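Local coordinates for protein monosaccharide-transporting ATPase (Actinobacillus succinogenes, PDB 5DTE) that binds D-allose between its two lobes and probably delivers sugars to an ABC transporter as a periplasmic solute-binding protein, at residues 49-54 with 275-280; 85-90 with 285-290; 97-102 with 122-127; 160-165 with 204-209; 190-195 with 208-213. All blocks are in the same frame, centred on the assembly; numbering follows the deposited sequence.

Contact 1 (49-54 with 275-280); sequences EETAKQ and QVAIAI
No flat group takes part where Thr51 meets Ile280 and Ala277; neither ring nor amide offers a face or an edge, and the contact is made by branched and methyl side chains alone. Thr51 works with both of its branches. With OG1 beside the backbone N (chi1 -75°), its methyl CG2 falls anti to that N and meets Ile280 tip to tip, with CG2 of Thr51 3.5 Å from CD1 of Ile280. The same methyl lies 3.9 Å from CG2 of Ile280, so it touches both ends of the isoleucine fork. The hydroxyl branch turns to the other partner: OG1 of Thr51 is 3.7 Å from CB of Ala277, a van der Waals contact. Ala277 and Ile280 are three residues apart, close to one helical turn, and therefore present neighbouring surfaces to one threonine. The backbones approach to 6.2 Å between CA of Thr51 and CA of Ala277, a close spacing at which the partner is a small alanine. In the type I periplasmic binding protein fold such helices cover a parallel sheet, and here helices 39-54 and 272-287 lie side by side against the six-stranded one. The first links strands 28-33 and 58-63, while the second comes from much later in the chain and leads to strand 295-297. Ala52 turns onto Leu59 of strand 58-63, and Ile280 also packs on Ile89 of strand 87-90. Nearer the sugar end of the helix pair, Val276 packs on Met44 and Ala48.

Contact 2 (85-90 with 285-290); sequences VDAIIV and KQINKQ
Ile287, in the last turn of helix 272-287, points its side chain at Asp86 and Ala87, where strand 87-90 begins. From CB the chain divides, and the CG1 branch, swung back beside the backbone N (chi1 -69°), carries the contact. Farther along, CG1 of Ile287 comes 3.9 Å from the backbone O of Asp86. Because chi2 is fully extended, at -179°, the terminal methyl is carried straight on and settles against the same oxygen and CB of Asp86. On the strand itself, CD1 of Ile287 is 4.2 Å from CB of Ala87. These are van der Waals contacts at 3.9 Å or more, partly against a carbonyl oxygen. The carboxylate of Asp86 is engaged elsewhere, its OD2 accepting a hydrogen bond from the backbone N of Gln28. Just beyond Ile287 the helix ends in a Schellman motif: N of Gln290 bonds to O of Lys285 at 3.0 Å, a weak bond joins N of Lys289 to O of Gln286, and Lys289 takes the left-handed conformation. Around the contact, strand 87-90 runs between strands 28-33 and 112-115 of the parallel sheet, helix 70-82 packs against Ile88 and Val90, and helix 272-287 touches the strand again through Ala283 on Ala87, while Ile287 itself also rests on Pro111.

Contact 3 (97-102 with 122-127); sequences AFIPAF and KAAEAA
The two backbones come closest at Ile99 and Ala124, whose CA atoms are 6.6 Å apart, near the beginning of helix 99-105 and within the last turn of helix 121-126. A single large side chain spans this interval. Ile99 turns CG1 away from its own carbonyl (chi1 -74°) and keeps CD1 fully extended beyond it, which delivers the terminal methyl onto the opposing helix backbone. There CD1 of Ile99 rests beside the peptide joining Ala123 and Ala124, 3.5 Å from N of Ala124. The methyl of Ala123 borders the same spot, with its CB 3.7 Å from CD1 of Ile99; the CB of Ala124 is a little farther off. The second branch turns to the end of the helix, where CG2 of Ile99 is 4.2 Å from CB of Ala127, just past the last turn. Ala123 and Ala127, four residues apart, are thus bridged by the two branches of one isoleucine. Helix 99-105, strand 112-115 and helix 121-126 follow one another as an alpha-beta-alpha run in the lobe with the six-stranded parallel sheet. Phe98 and Phe102 both pack on Leu119, in the loop leading to helix 121-126. Across the two segments there is neither a hydrogen bond nor a charge pair. The helices are consequently matched by shape, the isoleucine filling the gap beside short alanine methyls with dispersion contacts.

Contact 4 (160-165 with 204-209); sequences AILEGI and LNVTTN
A beta-alpha-beta crossover passes over Leu162: helix 200-213, on its way from edge strand 188-195 to strand 219-222, lies across the intervening strand 157-163 and meets it through Val206 and Thr207. CB of Leu162 points to the helix, and a chi1 of -67° sets the fork between those two residues. CD2 of Leu162 packs on CG1 of Val206 at 3.5 Å, the leucine and valine lying side by side and pointing opposite ways; the same methyl also borders the hydroxyl of Thr207. Thr207 crosses Leu162 at about a right angle, its OG1 3.5 Å from CD1 of Leu162. That hydroxyl is buried in apolar company, yet its polar need is met within the helix by a hydrogen bond to O of Ala203. Ala231 of helix 225-237 touches both Leu162 and Thr207, and Ile220 of strand 219-222 does the same, which closes the contact from the next strand and helix. The side chain of Leu162 is about 12 Å from the bound allose, so this is core packing behind the binding cleft. A helix covering a parallel sheet in this way is typical of the Rossmann-like lobes of type I periplasmic binding proteins.

Contact 5 (190-195 with 208-213); sequences IVASQS and TNILTA
Ile210 lies antiparallel alongside Gln194, so that the aliphatic branch of one overlaps both the stem and the amide end of the other. CD1 of Ile210 is 3.6 Å from CB of Gln194 at the stem, and CG1 of Ile210 is 3.6 Å from OE1 of Gln194 at the far end. Gln194 can cover this length because CG is anti to its backbone N (chi1 -163°) and the chain stays extended beyond. The amide oxygen makes only van der Waals contact with the isoleucine. The other branch of Ile210 goes to the next inward-facing residue of the strand: CG2 of Ile210 is 3.6 Å from CB of Ala192. Ala192 and Gln194 turn to the helix, while Ser193 between them points away, the usual alternation of an extended strand. The backbones are 7.0 Å apart between CA of Ala192 and CA of Ile210. On the outer side of the helix Thr212 folds its hydroxyl back, OG1 of Thr212 bonding to O of Thr208 at 3.2 Å; the donor is tilted 34° from the carbonyl plane, and the same oxygen also accepts from N of Thr212. Ile217, in the loop after the helix, touches Ile210 as well. Within the sheet, Ala192 and Gln194 hydrogen-bond through their backbones to Ile161 of strand 157-163. The last turns of a helix folding back on the edge strand that precedes it are typical of a beta-alpha unit in the parallel alpha/beta lobes of this family.

The five contacts divide between the two lobes that enclose the sugar. Contacts 1, 2 and 3 belong to the lobe with the six-stranded sheet; contacts 4 and 5 belong to the other, with centres 32 to 45 Å from the first three. Contacts 1 and 2 share helix 272-287, have centres 13 Å apart and alternate along the chain. Contact 3 meets contact 2 where Phe102 packs on Val90. Contacts 4 and 5, whose centres are 6 Å apart, share helix 200-213 and neighbouring strands. Contacts 3, 4 and 5 are nested inside contacts 1 and 2: the chain builds the second lobe, then returns to the first for helix 272-287 and strand 295-297 before a last passage to strand 301-303.

Contact 1 (49-54 with 275-280)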
# COMPACT_ATOMS: atom_id res chain seq x y z
N GLU A 49 14.95 8.08 -5.38
CA GLU A 49 15.93 8.91 -6.06
C GLU A 49 17.06 9.34 -5.12
O GLU A 49 18.20 9.51 -5.54
CB GLU A 49 15.24 10.11 -6.69
CG GLU A 49 14.40 9.71 -7.88
CD GLU A 49 13.67 10.88 -8.53
OE1 GLU A 49 13.80 12.02 -8.03
OE2 GLU A 49 12.96 10.64 -9.53
N GLU A 50 16.73 9.49 -3.84
CA GLU A 50 17.74 9.69 -2.81
C GLU A 50 18.67 8.49 -2.66
O GLU A 50 19.87 8.65 -2.49
CB GLU A 50 17.06 9.99 -1.49
CG GLU A 50 16.27 11.27 -1.49
CD GLU A 50 15.29 11.34 -0.32
OE1 GLU A 50 15.17 10.33 0.42
OE2 GLU A 50 14.62 12.38 -0.16
N THR A 51 18.11 7.28 -2.70
CA THR A 51 18.92 6.06 -2.64
C THR A 51 19.74 5.90 -3.92
O THR A 51 20.87 5.41 -3.90
CB THR A 51 18.02 4.81 -2.38
OG1 THR A 51 17.61 4.78 -1.01
CG2 THR A 51 18.74 3.50 -2.70
N ALA A 52 19.18 6.33 -5.04
CA ALA A 52 19.86 6.23 -6.33
C ALA A 52 21.11 7.12 -6.31
O ALA A 52 22.21 6.64 -6.55
CB ALA A 52 18.92 6.63 -7.49
N LYS A 53 20.92 8.40 -5.99
CA LYS A 53 22.01 9.37 -5.82
C LYS A 53 23.10 8.88 -4.86
O LYS A 53 24.28 8.93 -5.18
CB LYS A 53 21.43 10.70 -5.33
CG LYS A 53 22.43 11.83 -5.24
CD LYS A 53 21.70 13.15 -4.97
CE LYS A 53 22.64 14.20 -4.38
NZ LYS A 53 21.89 15.21 -3.57
N GLN A 54 22.69 8.39 -3.70
CA GLN A 54 23.61 7.84 -2.71
C GLN A 54 24.42 6.68 -3.26
O GLN A 54 25.61 6.59 -2.99
CB GLN A 54 22.86 7.39 -1.46
CG GLN A 54 23.77 6.80 -0.38
CD GLN A 54 23.00 6.21 0.81
OE1 GLN A 54 22.12 6.86 1.38
NE2 GLN A 54 23.35 4.97 1.18
N GLN A 275 11.30 0.52 2.05
CA GLN A 275 10.91 -0.50 1.10
C GLN A 275 11.69 -0.40 -0.21
O GLN A 275 12.47 -1.28 -0.56
CB GLN A 275 9.42 -0.40 0.78
CG GLN A 275 8.51 -0.95 1.85
CD GLN A 275 7.09 -1.18 1.32
OE1 GLN A 275 6.88 -1.38 0.11
NE2 GLN A 275 6.13 -1.18 2.22
N VAL A 276 11.48 0.70 -0.93
CA VAL A 276 12.11 0.87 -2.23
C VAL A 276 13.63 0.99 -2.08
O VAL A 276 14.37 0.73 -3.03
CB VAL A 276 11.55 2.10 -2.95
CG1 VAL A 276 11.87 3.37 -2.19
CG2 VAL A 276 12.05 2.16 -4.39
N ALA A 277 14.10 1.34 -0.89
CA ALA A 277 15.54 1.31 -0.65
C ALA A 277 16.00 -0.13 -0.62
O ALA A 277 16.96 -0.47 -1.30
CB ALA A 277 15.89 2.01 0.64
N ILE A 278 15.31 -0.98 0.13
CA ILE A 278 15.63 -2.42 0.12
C ILE A 278 15.48 -3.01 -1.28
O ILE A 278 16.29 -3.83 -1.69
CB ILE A 278 14.76 -3.22 1.12
CG1 ILE A 278 15.45 -3.29 2.49
CG2 ILE A 278 14.57 -4.65 0.65
CD1 ILE A 278 15.43 -2.00 3.29
N ALA A 279 14.48 -2.57 -2.04
CA ALA A 279 14.34 -3.01 -3.43
C ALA A 279 15.61 -2.75 -4.26
O ALA A 279 16.14 -3.65 -4.92
CB ALA A 279 13.16 -2.33 -4.06
N ILE A 280 16.11 -1.52 -4.20
CA ILE A 280 17.33 -1.12 -4.90
C ILE A 280 18.56 -1.83 -4.34
O ILE A 280 19.51 -2.12 -5.07
CB ILE A 280 17.55 0.40 -4.82
CG1 ILE A 280 16.37 1.14 -5.44
CG2 ILE A 280 18.88 0.81 -5.47
CD1 ILE A 280 16.21 2.56 -4.94

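Contact 2 (85-90 with 285-290)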
# COMPACT_ATOMS: atom_id res chain seq x y z
N VAL A 85 18.28 -3.20 -19.62
CA VAL A 85 18.56 -2.42 -18.44
C VAL A 85 19.27 -3.35 -17.41
O VAL A 85 19.21 -4.59 -17.54
CB VAL A 85 17.23 -1.80 -17.93
CG1 VAL A 85 16.44 -2.81 -17.11
CG2 VAL A 85 17.45 -0.51 -17.19
N ASP A 86 19.96 -2.80 -16.43
CA ASP A 86 20.75 -3.64 -15.52
C ASP A 86 19.89 -4.36 -14.46
O ASP A 86 20.14 -5.53 -14.13
CB ASP A 86 21.84 -2.81 -14.84
CG ASP A 86 22.90 -2.34 -15.82
OD1 ASP A 86 23.44 -3.18 -16.58
OD2 ASP A 86 23.20 -1.13 -15.84
N ALA A 87 18.90 -3.66 -13.92
CA ALA A 87 17.86 -4.27 -13.08
C ALA A 87 16.50 -3.57 -13.24
O ALA A 87 16.42 -2.43 -13.71
CB ALA A 87 18.28 -4.26 -11.62
N ILE A 88 15.45 -4.26 -12.82
CA ILE A 88 14.11 -3.68 -12.78
C ILE A 88 13.43 -3.85 -11.40
O ILE A 88 13.40 -4.93 -10.82
CB ILE A 88 13.20 -4.30 -13.85
CG1 ILE A 88 13.95 -4.47 -15.16
CG2 ILE A 88 11.97 -3.45 -14.05
CD1 ILE A 88 13.19 -5.27 -16.16
N ILE A 89 12.90 -2.75 -10.90
CA ILE A 89 12.03 -2.76 -9.74
C ILE A 89 10.63 -2.42 -10.21
O ILE A 89 10.39 -1.33 -10.74
CB ILE A 89 12.49 -1.75 -8.68
CG1 ILE A 89 13.92 -2.07 -8.25
CG2 ILE A 89 11.53 -1.74 -7.48
CD1 ILE A 89 14.63 -0.92 -7.56
N VAL A 90 9.69 -3.34 -10.04
CA VAL A 90 8.33 -3.10 -10.48
C VAL A 90 7.34 -3.32 -9.34
O VAL A 90 7.50 -4.23 -8.50
CB VAL A 90 7.97 -3.98 -11.70
CG1 VAL A 90 7.75 -5.43 -11.30
CG2 VAL A 90 6.74 -3.44 -12.37
N LYS A 285 22.42 -6.59 -5.24
CA LYS A 285 22.97 -7.86 -4.77
C LYS A 285 22.84 -8.87 -5.88
O LYS A 285 23.80 -9.53 -6.24
CB LYS A 285 22.26 -8.35 -3.51
CG LYS A 285 22.81 -7.77 -2.19
CD LYS A 285 22.13 -8.43 -0.97
CE LYS A 285 22.30 -7.63 0.32
NZ LYS A 285 21.03 -7.70 1.13
N GLN A 286 21.65 -8.96 -6.46
CA GLN A 286 21.40 -9.87 -7.56
C GLN A 286 22.18 -9.51 -8.84
O GLN A 286 22.37 -10.36 -9.70
CB GLN A 286 19.91 -9.92 -7.86
CG GLN A 286 19.19 -11.04 -7.11
CD GLN A 286 17.96 -11.53 -7.84
OE1 GLN A 286 17.24 -10.76 -8.49
NE2 GLN A 286 17.73 -12.83 -7.76
N ILE A 287 22.62 -8.26 -8.99
CA ILE A 287 23.54 -7.94 -10.08
C ILE A 287 24.92 -8.51 -9.75
O ILE A 287 25.70 -8.87 -10.63
CB ILE A 287 23.66 -6.42 -10.34
CG1 ILE A 287 22.35 -5.87 -10.92
CG2 ILE A 287 24.82 -6.11 -11.29
CD1 ILE A 287 22.42 -4.39 -11.21
N ASN A 288 25.22 -8.60 -8.46
CA ASN A 288 26.51 -9.13 -8.07
C ASN A 288 26.39 -10.57 -7.61
O ASN A 288 27.21 -11.05 -6.84
CB ASN A 288 27.13 -8.27 -6.98
CG ASN A 288 27.30 -6.84 -7.41
OD1 ASN A 288 28.20 -6.52 -8.21
ND2 ASN A 288 26.46 -5.96 -6.90
N LYS A 289 25.36 -11.24 -8.12
CA LYS A 289 25.18 -12.68 -7.92
C LYS A 289 25.31 -13.11 -6.45
O LYS A 289 25.97 -14.10 -6.14
CB LYS A 289 26.18 -13.44 -8.80
CG LYS A 289 26.14 -13.07 -10.30
CD LYS A 289 24.77 -13.33 -10.90
CE LYS A 289 24.79 -13.28 -12.42
NZ LYS A 289 25.26 -11.96 -12.96
N GLN A 290 24.71 -12.33 -5.55
CA GLN A 290 24.56 -12.73 -4.15
C GLN A 290 23.10 -13.05 -3.83
O GLN A 290 22.18 -12.51 -4.44
CB GLN A 290 25.04 -11.63 -3.19
CG GLN A 290 26.33 -10.92 -3.55
CD GLN A 290 26.53 -9.66 -2.70
OE1 GLN A 290 26.22 -8.54 -3.13
NE2 GLN A 290 27.04 -9.84 -1.48

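Contact 3 (97-102 with 122-127)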
# COMPACT_ATOMS: atom_id res chain seq x y z
N ALA A 97 -0.89 -11.50 -13.95
CA ALA A 97 -0.57 -10.99 -15.28
C ALA A 97 0.92 -10.80 -15.54
O ALA A 97 1.37 -10.96 -16.67
CB ALA A 97 -1.28 -9.69 -15.51
N PHE A 98 1.68 -10.46 -14.50
CA PHE A 98 3.11 -10.17 -14.65
C PHE A 98 4.04 -11.38 -14.59
O PHE A 98 5.24 -11.24 -14.72
CB PHE A 98 3.54 -9.16 -13.59
CG PHE A 98 3.05 -7.77 -13.84
CD1 PHE A 98 1.77 -7.40 -13.47
CD2 PHE A 98 3.85 -6.84 -14.48
CE1 PHE A 98 1.30 -6.13 -13.71
CE2 PHE A 98 3.40 -5.57 -14.73
CZ PHE A 98 2.12 -5.21 -14.34
N ILE A 99 3.49 -12.57 -14.40
CA ILE A 99 4.34 -13.76 -14.33
C ILE A 99 5.09 -14.05 -15.65
O ILE A 99 6.29 -14.30 -15.62
CB ILE A 99 3.53 -14.99 -13.89
CG1 ILE A 99 3.23 -14.89 -12.40
CG2 ILE A 99 4.26 -16.28 -14.19
CD1 ILE A 99 2.44 -16.06 -11.90
N PRO A 100 4.40 -14.03 -16.81
CA PRO A 100 5.19 -14.29 -18.02
C PRO A 100 6.25 -13.23 -18.25
O PRO A 100 7.29 -13.52 -18.84
CB PRO A 100 4.14 -14.25 -19.14
CG PRO A 100 2.86 -14.55 -18.45
CD PRO A 100 2.97 -13.88 -17.12
N ALA A 101 5.98 -12.02 -17.76
CA ALA A 101 6.93 -10.92 -17.85
C ALA A 101 8.18 -11.20 -17.03
O ALA A 101 9.30 -11.01 -17.51
CB ALA A 101 6.28 -9.63 -17.39
N PHE A 102 7.98 -11.63 -15.79
CA PHE A 102 9.08 -11.95 -14.88
C PHE A 102 9.95 -13.10 -15.39
O PHE A 102 11.17 -13.06 -15.29
CB PHE A 102 8.53 -12.27 -13.49
CG PHE A 102 8.41 -11.07 -12.60
CD1 PHE A 102 9.31 -10.86 -11.58
CD2 PHE A 102 7.40 -10.13 -12.82
CE1 PHE A 102 9.21 -9.73 -10.76
CE2 PHE A 102 7.29 -9.01 -12.02
CZ PHE A 102 8.20 -8.80 -10.99
N LYS A 122 1.08 -19.39 -5.64
CA LYS A 122 0.71 -20.67 -6.25
C LYS A 122 0.82 -20.65 -7.77
O LYS A 122 1.14 -21.66 -8.38
CB LYS A 122 -0.70 -21.08 -5.84
CG LYS A 122 -0.71 -21.89 -4.57
CD LYS A 122 -1.84 -22.91 -4.56
CE LYS A 122 -1.94 -23.60 -3.21
NZ LYS A 122 -2.97 -24.67 -3.19
N ALA A 123 0.54 -19.49 -8.37
CA ALA A 123 0.63 -19.33 -9.83
C ALA A 123 2.09 -19.28 -10.31
O ALA A 123 2.45 -19.84 -11.36
CB ALA A 123 -0.11 -18.09 -10.25
N ALA A 124 2.92 -18.58 -9.54
CA ALA A 124 4.36 -18.53 -9.74
C ALA A 124 5.01 -19.91 -9.58
O ALA A 124 5.97 -20.26 -10.29
CB ALA A 124 4.97 -17.54 -8.76
N GLU A 125 4.50 -20.68 -8.62
CA GLU A 125 4.97 -22.04 -8.41
C GLU A 125 4.73 -22.87 -9.65
O GLU A 125 5.62 -23.59 -10.12
CB GLU A 125 4.24 -22.66 -7.24
CG GLU A 125 4.89 -23.91 -6.70
CD GLU A 125 4.16 -24.41 -5.50
OE1 GLU A 125 2.91 -24.40 -5.54
OE2 GLU A 125 4.82 -24.77 -4.51
N ALA A 126 3.52 -22.73 -10.18
CA ALA A 126 3.04 -23.50 -11.31
C ALA A 126 3.93 -23.36 -12.54
O ALA A 126 4.16 -24.33 -13.26
CB ALA A 126 1.63 -23.09 -11.64
N ALA A 127 4.43 -22.15 -12.76
CA ALA A 127 5.17 -21.81 -13.97
C ALA A 127 6.69 -21.87 -13.80
O ALA A 127 7.41 -21.33 -14.64
CB ALA A 127 4.76 -20.43 -14.44

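Contact 4 (160-165 with 204-209)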
# COMPACT_ATOMS: atom_id res chain seq x y z
N ALA A 160 -17.45 0.91 9.94
CA ALA A 160 -17.60 0.80 8.49
C ALA A 160 -16.25 0.76 7.79
O ALA A 160 -15.41 1.62 8.03
CB ALA A 160 -18.42 1.93 7.97
N ILE A 161 -16.04 -0.23 6.92
CA ILE A 161 -14.78 -0.39 6.20
C ILE A 161 -14.77 0.22 4.79
O ILE A 161 -15.62 -0.09 3.96
CB ILE A 161 -14.44 -1.89 6.07
CG1 ILE A 161 -13.95 -2.43 7.41
CG2 ILE A 161 -13.39 -2.12 4.98
CD1 ILE A 161 -13.52 -3.87 7.35
N LEU A 162 -13.80 1.10 4.52
CA LEU A 162 -13.60 1.57 3.14
C LEU A 162 -12.45 0.78 2.49
O LEU A 162 -11.34 0.70 3.03
CB LEU A 162 -13.30 3.08 3.08
CG LEU A 162 -14.36 4.13 3.46
CD1 LEU A 162 -13.69 5.43 3.84
CD2 LEU A 162 -15.41 4.39 2.35
N GLU A 163 -12.71 0.21 1.31
CA GLU A 163 -11.75 -0.69 0.68
C GLU A 163 -11.16 -0.11 -0.60
O GLU A 163 -11.64 0.89 -1.13
CB GLU A 163 -12.41 -2.02 0.36
CG GLU A 163 -13.53 -2.36 1.31
CD GLU A 163 -14.46 -3.39 0.74
OE1 GLU A 163 -14.07 -4.08 -0.22
OE2 GLU A 163 -15.61 -3.48 1.24
N GLY A 164 -10.11 -0.76 -1.09
CA GLY A 164 -9.43 -0.29 -2.28
C GLY A 164 -10.08 -0.86 -3.53
O GLY A 164 -11.18 -1.42 -3.46
N ILE A 165 -9.41 -0.68 -4.67
CA ILE A 165 -9.83 -1.31 -5.91
C ILE A 165 -10.02 -2.80 -5.68
O ILE A 165 -9.05 -3.50 -5.35
CB ILE A 165 -8.81 -1.11 -7.07
CG1 ILE A 165 -8.65 0.37 -7.40
CG2 ILE A 165 -9.25 -1.84 -8.29
CD1 ILE A 165 -7.64 0.62 -8.48
N LEU A 204 -15.01 10.34 0.01
CA LEU A 204 -15.88 11.40 0.53
C LEU A 204 -17.34 11.13 0.14
O LEU A 204 -18.25 11.20 0.98
CB LEU A 204 -15.42 12.77 0.03
CG LEU A 204 -16.23 14.04 0.35
CD1 LEU A 204 -16.16 14.40 1.82
CD2 LEU A 204 -15.71 15.19 -0.49
N ASN A 205 -17.58 10.81 -1.13
CA ASN A 205 -18.91 10.45 -1.58
C ASN A 205 -19.41 9.21 -0.86
O ASN A 205 -20.47 9.24 -0.22
CB ASN A 205 -18.94 10.20 -3.08
CG ASN A 205 -20.35 9.96 -3.59
OD1 ASN A 205 -20.89 8.87 -3.44
ND2 ASN A 205 -20.95 10.99 -4.16
N VAL A 206 -18.66 8.12 -0.95
CA VAL A 206 -19.08 6.88 -0.29
C VAL A 206 -19.33 7.06 1.22
O VAL A 206 -20.37 6.63 1.73
CB VAL A 206 -18.06 5.77 -0.49
CG1 VAL A 206 -18.36 4.60 0.45
CG2 VAL A 206 -18.06 5.31 -1.94
N THR A 207 -18.42 7.71 1.94
CA THR A 207 -18.55 7.88 3.39
C THR A 207 -19.80 8.66 3.76
O THR A 207 -20.45 8.37 4.75
CB THR A 207 -17.33 8.59 4.02
OG1 THR A 207 -16.13 7.90 3.68
CG2 THR A 207 -17.43 8.64 5.54
N THR A 208 -20.12 9.67 2.96
CA THR A 208 -21.30 10.46 3.24
C THR A 208 -22.53 9.58 3.15
O THR A 208 -23.37 9.57 4.06
CB THR A 208 -21.42 11.64 2.28
OG1 THR A 208 -20.69 12.74 2.84
CG2 THR A 208 -22.87 12.06 2.10
N ASN A 209 -22.62 8.81 2.07
CA ASN A 209 -23.76 7.93 1.85
C ASN A 209 -23.82 6.80 2.89
O ASN A 209 -24.89 6.28 3.20
CB ASN A 209 -23.71 7.38 0.43
CG ASN A 209 -23.71 8.49 -0.63
OD1 ASN A 209 -24.40 9.50 -0.49
ND2 ASN A 209 -22.91 8.29 -1.68

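Contact 5 (190-195 with 208-213)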
# COMPACT_ATOMS: atom_id res chain seq x y z
N ILE A 190 -19.09 -4.76 12.24
CA ILE A 190 -18.96 -4.23 10.89
C ILE A 190 -20.35 -4.05 10.29
O ILE A 190 -21.04 -5.03 10.05
CB ILE A 190 -18.10 -5.17 9.99
CG1 ILE A 190 -16.64 -5.16 10.46
CG2 ILE A 190 -18.18 -4.75 8.53
CD1 ILE A 190 -16.26 -6.36 11.25
N VAL A 191 -20.78 -2.81 10.09
CA VAL A 191 -22.12 -2.59 9.54
C VAL A 191 -22.10 -2.06 8.12
O VAL A 191 -23.11 -2.07 7.44
CB VAL A 191 -22.96 -1.62 10.39
CG1 VAL A 191 -23.06 -2.11 11.82
CG2 VAL A 191 -22.38 -0.21 10.33
N ALA A 192 -20.95 -1.59 7.66
CA ALA A 192 -20.86 -1.14 6.27
C ALA A 192 -19.49 -1.45 5.68
O ALA A 192 -18.45 -1.23 6.31
CB ALA A 192 -21.18 0.33 6.19
N SER A 193 -19.48 -1.99 4.48
CA SER A 193 -18.24 -2.13 3.73
C SER A 193 -18.45 -1.78 2.27
O SER A 193 -19.25 -2.39 1.57
CB SER A 193 -17.69 -3.54 3.84
OG SER A 193 -16.44 -3.59 3.20
N GLN A 194 -17.70 -0.79 1.81
CA GLN A 194 -17.85 -0.26 0.47
C GLN A 194 -16.48 0.11 -0.07
O GLN A 194 -15.65 0.67 0.65
CB GLN A 194 -18.79 0.95 0.49
CG GLN A 194 -19.37 1.36 -0.85
CD GLN A 194 -20.66 2.16 -0.71
OE1 GLN A 194 -21.43 1.96 0.24
NE2 GLN A 194 -20.89 3.08 -1.65
N SER A 195 -16.22 -0.23 -1.32
CA SER A 195 -14.98 0.17 -1.96
C SER A 195 -14.97 1.65 -2.36
O SER A 195 -15.92 2.15 -2.97
CB SER A 195 -14.72 -0.68 -3.20
OG SER A 195 -13.63 -0.17 -3.93
N THR A 208 -20.12 9.67 2.96
CA THR A 208 -21.30 10.46 3.24
C THR A 208 -22.53 9.58 3.15
O THR A 208 -23.37 9.57 4.06
CB THR A 208 -21.42 11.64 2.28
OG1 THR A 208 -20.69 12.74 2.84
CG2 THR A 208 -22.87 12.06 2.10
N ASN A 209 -22.62 8.81 2.07
CA ASN A 209 -23.76 7.93 1.85
C ASN A 209 -23.82 6.80 2.89
O ASN A 209 -24.89 6.28 3.20
CB ASN A 209 -23.71 7.38 0.43
CG ASN A 209 -23.71 8.49 -0.63
OD1 ASN A 209 -24.40 9.50 -0.49
ND2 ASN A 209 -22.91 8.29 -1.68
N ILE A 210 -22.67 6.44 3.45
CA ILE A 210 -22.61 5.40 4.48
C ILE A 210 -22.98 5.93 5.87
O ILE A 210 -23.58 5.22 6.68
CB ILE A 210 -21.22 4.77 4.51
CG1 ILE A 210 -20.99 3.96 3.23
CG2 ILE A 210 -21.03 3.90 5.74
CD1 ILE A 210 -19.76 3.08 3.28
N LEU A 211 -22.66 7.20 6.13
CA LEU A 211 -22.96 7.85 7.41
C LEU A 211 -24.44 8.19 7.55
O LEU A 211 -24.97 8.16 8.66
CB LEU A 211 -22.12 9.12 7.57
CG LEU A 211 -20.68 8.99 8.08
CD1 LEU A 211 -20.00 10.35 8.04
CD2 LEU A 211 -20.62 8.39 9.51
N THR A 212 -25.10 8.53 6.45
CA THR A 212 -26.53 8.74 6.49
C THR A 212 -27.24 7.41 6.72
O THR A 212 -28.19 7.33 7.49
CB THR A 212 -27.06 9.35 5.20
OG1 THR A 212 -26.30 10.52 4.88
CG2 THR A 212 -28.51 9.73 5.39
N ALA A 213 -26.76 6.36 6.06
CA ALA A 213 -27.36 5.02 6.13
C ALA A 213 -27.41 4.40 7.55
O ALA A 213 -28.44 3.83 7.93
CB ALA A 213 -26.60 4.08 5.18